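Local coordinates for gamma-glutamyl-gamma-aminobutyraldehyde dehydrogenase (Burkholderia cenocepacia, PDB 4LIH), which belongs to the aldehyde dehydrogenase family and probably oxidises gamma-glutamyl-gamma-aminobutyraldehyde and related aldehydes to carboxylic acids with a nicotinamide cofactor, at residues 75-79 with 80-84; 218-221 with 222-226. All coordinates share one frame; numbering follows the deposited sequence.

Interaction 1: 75-79 with 80-84; sequences RRAFD and AGVWA
Ala77 and Val82 face each other across the end of helix 64-80, where the chain reverses through Gly81. The bonding pattern identifies a Schellman motif: Gly81 has a phi of 73°, its N donates to Phe78 O at 3.0 Å, and Val82 N reaches back to Ala77 O in a weak bond of 3.5 Å. A further turn of helical bonding persists just before, from Ala80 N to Arg76 O. Ala77 O is also approached weakly by Gly81 N, and it accepts a hydrogen from a water at 2.8 Å from that oxygen; the same water accepts from Trp83 N, so the carbonyl is tied to the outgoing loop both directly and through solvent. The apolar contact expected of the motif is present, with Val82 CG2 lying 3.9 Å from Ala77 CB. This methyl sits between the backbone N and carbonyl carbon of its own residue, and from there it also packs beside Ala77 O.

Phe78 makes the second apolar contact. Its CB points away from the loop, yet with CG anti to the backbone N (chi1 -177°) the ring atoms CD1 and CE1 reach Ala84. CD1 lies 4.3 Å from Ala84 CB, and CE1 comes closest, 4.0 Å from the same methyl, which approaches obliquely. CD2, across the ring from CE1, lies 3.6 Å from Asp79 OD1 within the same helical turn, while CE2 and the tip, CZ, lie farther from Ala84.

In the fold, Ala77 and Phe78 rest on Ser195 of strand 195-199, and Phe78 also touches Pro165 of strand 157-172 and Arg454 of the second subunit. Arg76 turns to Asp33, while Trp83 inserts against helix 88-104.

Interaction 2: 218-221 with 222-226; sequences AGIP and AGVFN
Ile220 CG2 and Val224 CG1 are both anti to their own backbone N atoms, and these torsions aim the two methyls at one another. They meet at 3.6 Å, with the side chains crossing at about a right angle. Ile220 CG2 also touches Phe225 CB, at 4.1 Å. The other Val224 branch, CG2, is beside its backbone N and packs against the proline ring, 4.0 Å from Pro221 CB, so the two branches of Val224 are divided between Ile220 and Pro221.

The backbone explains how residues four apart come together. Val224 N donates to Pro221 O at 3.0 Å with a nearly straight N-H...O angle of 163°, closing a four-residue turn. Ala222, polyproline-II-like with a psi of 131°, and Gly223, with a positive phi of 91°, occupy the two central positions of a type II beta turn. Beyond it, Asn226 ND2 donates to Gly223 O at 2.9 Å from above the carbonyl plane. That amide nitrogen also bonds Val196 O and OD1 accepts from Asp33 N, fixing the rotation of the group. Phe225 N, by contrast, is buried without a hydrogen-bonding partner.

Gly219 ends helix 206-218 in a Schellman motif, and the turn then leads into strand 225-227, parallel to strand 195-199. This is the helix-to-strand return of a beta-alpha-beta crossover, consistent with the Rossmann-like cofactor-binding domain of aldehyde dehydrogenases.

How the interactions relate
Interaction 1 precedes interaction 2 along the chain, and their centres lie about 10 Å apart. Each lies at a helix C-terminus closed by a Schellman motif: interaction 1 spans the last turn of helix 64-80, and interaction 2 begins as helix 206-218 ends. The two exits pack directly on one another, with Trp83 CH2 3.3 Å from Ile220 CD1. The indole also meets the type II turn, Trp83 CE3 being 3.6 Å from Pro221 CD and Trp83 CD1 3.5 Å from Val224 CG1. Strand 195-199 is shared, touching Ala77 and Phe78 and pairing with strand 225-227. Together they join a helix end near the surface to the seven-stranded sheet, away from the predicted active site.

Interaction 1: 75-79 with 80-84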
ATOM      1  N   ARG A  75      30.750  -2.223 -10.607  1.00 11.48           N
ATOM      2  CA  ARG A  75      30.108  -2.204 -11.915  1.00 12.01           C
ATOM      3  C   ARG A  75      30.097  -3.625 -12.471  1.00 12.36           C
ATOM      4  O   ARG A  75      29.067  -4.116 -12.974  1.00 12.01           O
ATOM      5  CB  ARG A  75      30.855  -1.265 -12.863  1.00 12.51           C
ATOM      6  CG  ARG A  75      30.418  -1.336 -14.333  1.00 13.02           C
ATOM      7  CD  ARG A  75      28.882  -1.256 -14.474  1.00 13.13           C
ATOM      8  NE  ARG A  75      28.470  -0.012 -13.948  1.00 12.92           N
ATOM      9  CZ  ARG A  75      27.248   0.359 -13.580  1.00 12.61           C
ATOM     10  NH1 ARG A  75      26.173  -0.414 -13.688  1.00 12.47           N
ATOM     11  NH2 ARG A  75      27.143   1.557 -13.065  1.00 12.41           N
ATOM     12  N   ARG A  76      31.241  -4.296 -12.362  1.00 12.56           N
ATOM     13  CA  ARG A  76      31.362  -5.634 -12.932  1.00 12.94           C
ATOM     14  C   ARG A  76      30.397  -6.572 -12.235  1.00 12.32           C
ATOM     15  O   ARG A  76      29.641  -7.316 -12.887  1.00 12.16           O
ATOM     16  CB  ARG A  76      32.784  -6.158 -12.772  1.00 13.99           C
ATOM     17  CG  ARG A  76      33.006  -7.526 -13.403  1.00 15.04           C
ATOM     18  CD  ARG A  76      34.241  -8.197 -12.815  1.00 15.98           C
ATOM     19  NE  ARG A  76      33.999  -8.546 -11.417  1.00 16.94           N
ATOM     20  CZ  ARG A  76      34.797  -8.245 -10.392  1.00 17.65           C
ATOM     21  NH1 ARG A  76      35.927  -7.548 -10.564  1.00 17.82           N
ATOM     22  NH2 ARG A  76      34.448  -8.647  -9.170  1.00 17.73           N
ATOM     23  N   ALA A  77      30.371  -6.487 -10.913  1.00 11.82           N
ATOM     24  CA  ALA A  77      29.552  -7.401 -10.139  1.00 11.69           C
ATOM     25  C   ALA A  77      28.060  -7.133 -10.350  1.00 11.70           C
ATOM     26  O   ALA A  77      27.284  -8.082 -10.361  1.00 11.51           O
ATOM     27  CB  ALA A  77      29.881  -7.316  -8.664  1.00 11.55           C
ATOM     28  N   PHE A  78      27.672  -5.861 -10.478  1.00 11.67           N
ATOM     29  CA  PHE A  78      26.265  -5.561 -10.725  1.00 11.89           C
ATOM     30  C   PHE A  78      25.799  -6.070 -12.104  1.00 12.84           C
ATOM     31  O   PHE A  78      24.750  -6.724 -12.254  1.00 11.83           O
ATOM     32  CB  PHE A  78      25.975  -4.072 -10.650  1.00 11.64           C
ATOM     33  CG  PHE A  78      24.531  -3.765 -10.828  1.00 11.13           C
ATOM     34  CD1 PHE A  78      23.634  -3.974  -9.794  1.00 11.15           C
ATOM     35  CD2 PHE A  78      24.049  -3.304 -12.055  1.00 11.16           C
ATOM     36  CE1 PHE A  78      22.289  -3.737  -9.992  1.00 10.86           C
ATOM     37  CE2 PHE A  78      22.728  -3.090 -12.250  1.00 10.75           C
ATOM     38  CZ  PHE A  78      21.851  -3.260 -11.203  1.00 10.79           C
ATOM     39  N   ASP A  79      26.591  -5.735 -13.112  1.00 14.36           N
ATOM     40  CA  ASP A  79      26.229  -6.073 -14.491  1.00 15.93           C
ATOM     41  C   ASP A  79      26.235  -7.588 -14.691  1.00 16.53           C
ATOM     42  O   ASP A  79      25.494  -8.096 -15.551  1.00 18.00           O
ATOM     43  CB  ASP A  79      27.136  -5.341 -15.510  1.00 16.77           C
ATOM     44  CG  ASP A  79      26.907  -3.831 -15.533  1.00 17.41           C
ATOM     45  OD1 ASP A  79      25.839  -3.318 -15.152  1.00 17.77           O
ATOM     46  OD2 ASP A  79      27.813  -3.083 -15.966  1.00 17.83           O
ATOM     47  N   ALA A  80      27.017  -8.310 -13.885  1.00 16.39           N
ATOM     48  CA  ALA A  80      27.073  -9.792 -13.887  1.00 16.44           C
ATOM     49  C   ALA A  80      25.955 -10.438 -13.085  1.00 15.98           C
ATOM     50  O   ALA A  80      25.719 -11.636 -13.204  1.00 15.79           O
ATOM     51  CB  ALA A  80      28.417 -10.297 -13.352  1.00 16.65           C
ATOM     52  N   GLY A  81      25.298  -9.668 -12.224  1.00 15.38           N
ATOM     53  CA  GLY A  81      24.151 -10.197 -11.491  1.00 15.26           C
ATOM     54  C   GLY A  81      24.480 -11.176 -10.380  1.00 14.85           C
ATOM     55  O   GLY A  81      23.614 -11.921  -9.946  1.00 13.95           O
ATOM     56  N   VAL A  82      25.722 -11.135  -9.876  1.00 15.02           N
ATOM     57  CA  VAL A  82      26.155 -12.051  -8.808  1.00 14.98           C
ATOM     58  C   VAL A  82      25.346 -11.837  -7.522  1.00 14.80           C
ATOM     59  O   VAL A  82      25.223 -12.729  -6.680  1.00 15.37           O
ATOM     60  CB  VAL A  82      27.675 -11.949  -8.529  1.00 15.38           C
ATOM     61  CG1 VAL A  82      28.438 -12.105  -9.833  1.00 16.19           C
ATOM     62  CG2 VAL A  82      28.076 -10.639  -7.870  1.00 15.06           C
ATOM     63  N   TRP A  83      24.788 -10.633  -7.372  1.00 14.24           N
ATOM     64  CA  TRP A  83      24.023 -10.257  -6.187  1.00 13.64           C
ATOM     65  C   TRP A  83      22.590  -9.797  -6.544  1.00 13.20           C
ATOM     66  O   TRP A  83      21.616 -10.292  -5.974  1.00 13.18           O
ATOM     67  CB  TRP A  83      24.813  -9.163  -5.474  1.00 13.17           C
ATOM     68  CG  TRP A  83      24.195  -8.627  -4.259  1.00 13.04           C
ATOM     69  CD1 TRP A  83      23.740  -7.356  -4.054  1.00 12.72           C
ATOM     70  CD2 TRP A  83      23.998  -9.328  -3.041  1.00 12.77           C
ATOM     71  NE1 TRP A  83      23.263  -7.234  -2.768  1.00 12.76           N
ATOM     72  CE2 TRP A  83      23.423  -8.436  -2.132  1.00 12.47           C
ATOM     73  CE3 TRP A  83      24.265 -10.628  -2.630  1.00 12.72           C
ATOM     74  CZ2 TRP A  83      23.082  -8.807  -0.836  1.00 12.62           C
ATOM     75  CZ3 TRP A  83      23.919 -10.997  -1.336  1.00 12.65           C
ATOM     76  CH2 TRP A  83      23.330 -10.086  -0.460  1.00 12.82           C
ATOM     77  N   ALA A  84      22.450  -8.903  -7.523  1.00 13.17           N
ATOM     78  CA  ALA A  84      21.130  -8.503  -8.016  1.00 12.83           C
ATOM     79  C   ALA A  84      20.306  -9.661  -8.554  1.00 12.95           C
ATOM     80  O   ALA A  84      19.100  -9.610  -8.481  1.00 13.43           O
ATOM     81  CB  ALA A  84      21.267  -7.501  -9.127  1.00 12.99           C
TER
HETATM   82  O   HOH W   1      24.952  -8.229  -8.822  1.00 10.04           O

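Interaction 2: 218-221 with 222-226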
ATOM      1  N   ALA A 218      30.418 -13.418   5.123  1.00 14.83           N
ATOM      2  CA  ALA A 218      29.008 -13.816   5.146  1.00 14.39           C
ATOM      3  C   ALA A 218      28.481 -14.266   3.799  1.00 14.16           C
ATOM      4  O   ALA A 218      27.354 -14.790   3.733  1.00 14.22           O
ATOM      5  CB  ALA A 218      28.160 -12.655   5.647  1.00 14.58           C
ATOM      6  N   GLY A 219      29.230 -13.981   2.721  1.00 13.85           N
ATOM      7  CA  GLY A 219      28.800 -14.322   1.372  1.00 13.46           C
ATOM      8  C   GLY A 219      28.425 -13.168   0.445  1.00 13.14           C
ATOM      9  O   GLY A 219      27.888 -13.384  -0.629  1.00 13.00           O
ATOM     10  N   ILE A 220      28.725 -11.938   0.815  1.00 12.76           N
ATOM     11  CA  ILE A 220      28.469 -10.827  -0.114  1.00 12.66           C
ATOM     12  C   ILE A 220      29.546 -10.931  -1.187  1.00 12.79           C
ATOM     13  O   ILE A 220      30.746 -10.926  -0.862  1.00 13.21           O
ATOM     14  CB  ILE A 220      28.499  -9.463   0.599  1.00 12.52           C
ATOM     15  CG1 ILE A 220      27.416  -9.386   1.675  1.00 12.50           C
ATOM     16  CG2 ILE A 220      28.362  -8.332  -0.418  1.00 12.36           C
ATOM     17  CD1 ILE A 220      26.057  -9.053   1.094  1.00 12.64           C
ATOM     18  N   PRO A 221      29.140 -11.064  -2.462  1.00 12.74           N
ATOM     19  CA  PRO A 221      30.180 -11.372  -3.469  1.00 12.98           C
ATOM     20  C   PRO A 221      31.248 -10.272  -3.649  1.00 12.82           C
ATOM     21  O   PRO A 221      31.024  -9.083  -3.315  1.00 12.72           O
ATOM     22  CB  PRO A 221      29.374 -11.610  -4.756  1.00 13.03           C
ATOM     23  CG  PRO A 221      27.990 -11.922  -4.309  1.00 12.98           C
ATOM     24  CD  PRO A 221      27.765 -11.177  -3.014  1.00 12.91           C
ATOM     25  N   ALA A 222      32.399 -10.682  -4.162  1.00 12.74           N
ATOM     26  CA  ALA A 222      33.484  -9.763  -4.443  1.00 12.54           C
ATOM     27  C   ALA A 222      32.952  -8.619  -5.286  1.00 12.09           C
ATOM     28  O   ALA A 222      32.235  -8.821  -6.299  1.00 12.12           O
ATOM     29  CB  ALA A 222      34.602 -10.454  -5.184  1.00 12.65           C
ATOM     30  N   GLY A 223      33.271  -7.416  -4.845  1.00 11.74           N
ATOM     31  CA  GLY A 223      32.895  -6.227  -5.572  1.00 11.48           C
ATOM     32  C   GLY A 223      31.560  -5.601  -5.214  1.00 11.31           C
ATOM     33  O   GLY A 223      31.306  -4.457  -5.580  1.00 11.46           O
ATOM     34  N   VAL A 224      30.718  -6.328  -4.493  1.00 11.11           N
ATOM     35  CA  VAL A 224      29.363  -5.858  -4.160  1.00 10.77           C
ATOM     36  C   VAL A 224      29.372  -4.868  -2.977  1.00 10.50           C
ATOM     37  O   VAL A 224      28.509  -3.940  -2.902  1.00 10.08           O
ATOM     38  CB  VAL A 224      28.454  -7.067  -3.941  1.00 10.94           C
ATOM     39  CG1 VAL A 224      27.123  -6.631  -3.307  1.00 10.82           C
ATOM     40  CG2 VAL A 224      28.238  -7.810  -5.261  1.00 11.09           C
ATOM     41  N   PHE A 225      30.376  -5.042  -2.095  1.00 10.24           N
ATOM     42  CA  PHE A 225      30.590  -4.139  -0.970  1.00 10.06           C
ATOM     43  C   PHE A 225      32.087  -3.862  -0.809  1.00 10.07           C
ATOM     44  O   PHE A 225      32.849  -4.767  -0.519  1.00 10.43           O
ATOM     45  CB  PHE A 225      29.939  -4.639   0.326  1.00  9.95           C
ATOM     46  CG  PHE A 225      29.995  -3.629   1.471  1.00  9.82           C
ATOM     47  CD1 PHE A 225      29.409  -2.366   1.379  1.00  9.69           C
ATOM     48  CD2 PHE A 225      30.666  -3.952   2.637  1.00  9.81           C
ATOM     49  CE1 PHE A 225      29.482  -1.479   2.453  1.00  9.61           C
ATOM     50  CE2 PHE A 225      30.780  -3.074   3.676  1.00  9.69           C
ATOM     51  CZ  PHE A 225      30.175  -1.821   3.595  1.00  9.56           C
ATOM     52  N   ASN A 226      32.474  -2.627  -1.122  1.00  9.92           N
ATOM     53  CA  ASN A 226      33.860  -2.141  -1.089  1.00  9.85           C
ATOM     54  C   ASN A 226      33.947  -0.935  -0.152  1.00  9.82           C
ATOM     55  O   ASN A 226      33.025  -0.104  -0.100  1.00  9.41           O
ATOM     56  CB  ASN A 226      34.285  -1.658  -2.462  1.00  9.93           C
ATOM     57  CG  ASN A 226      33.905  -2.613  -3.573  1.00 10.01           C
ATOM     58  OD1 ASN A 226      34.606  -3.591  -3.837  1.00 10.16           O
ATOM     59  ND2 ASN A 226      32.736  -2.380  -4.176  1.00 10.00           N
TER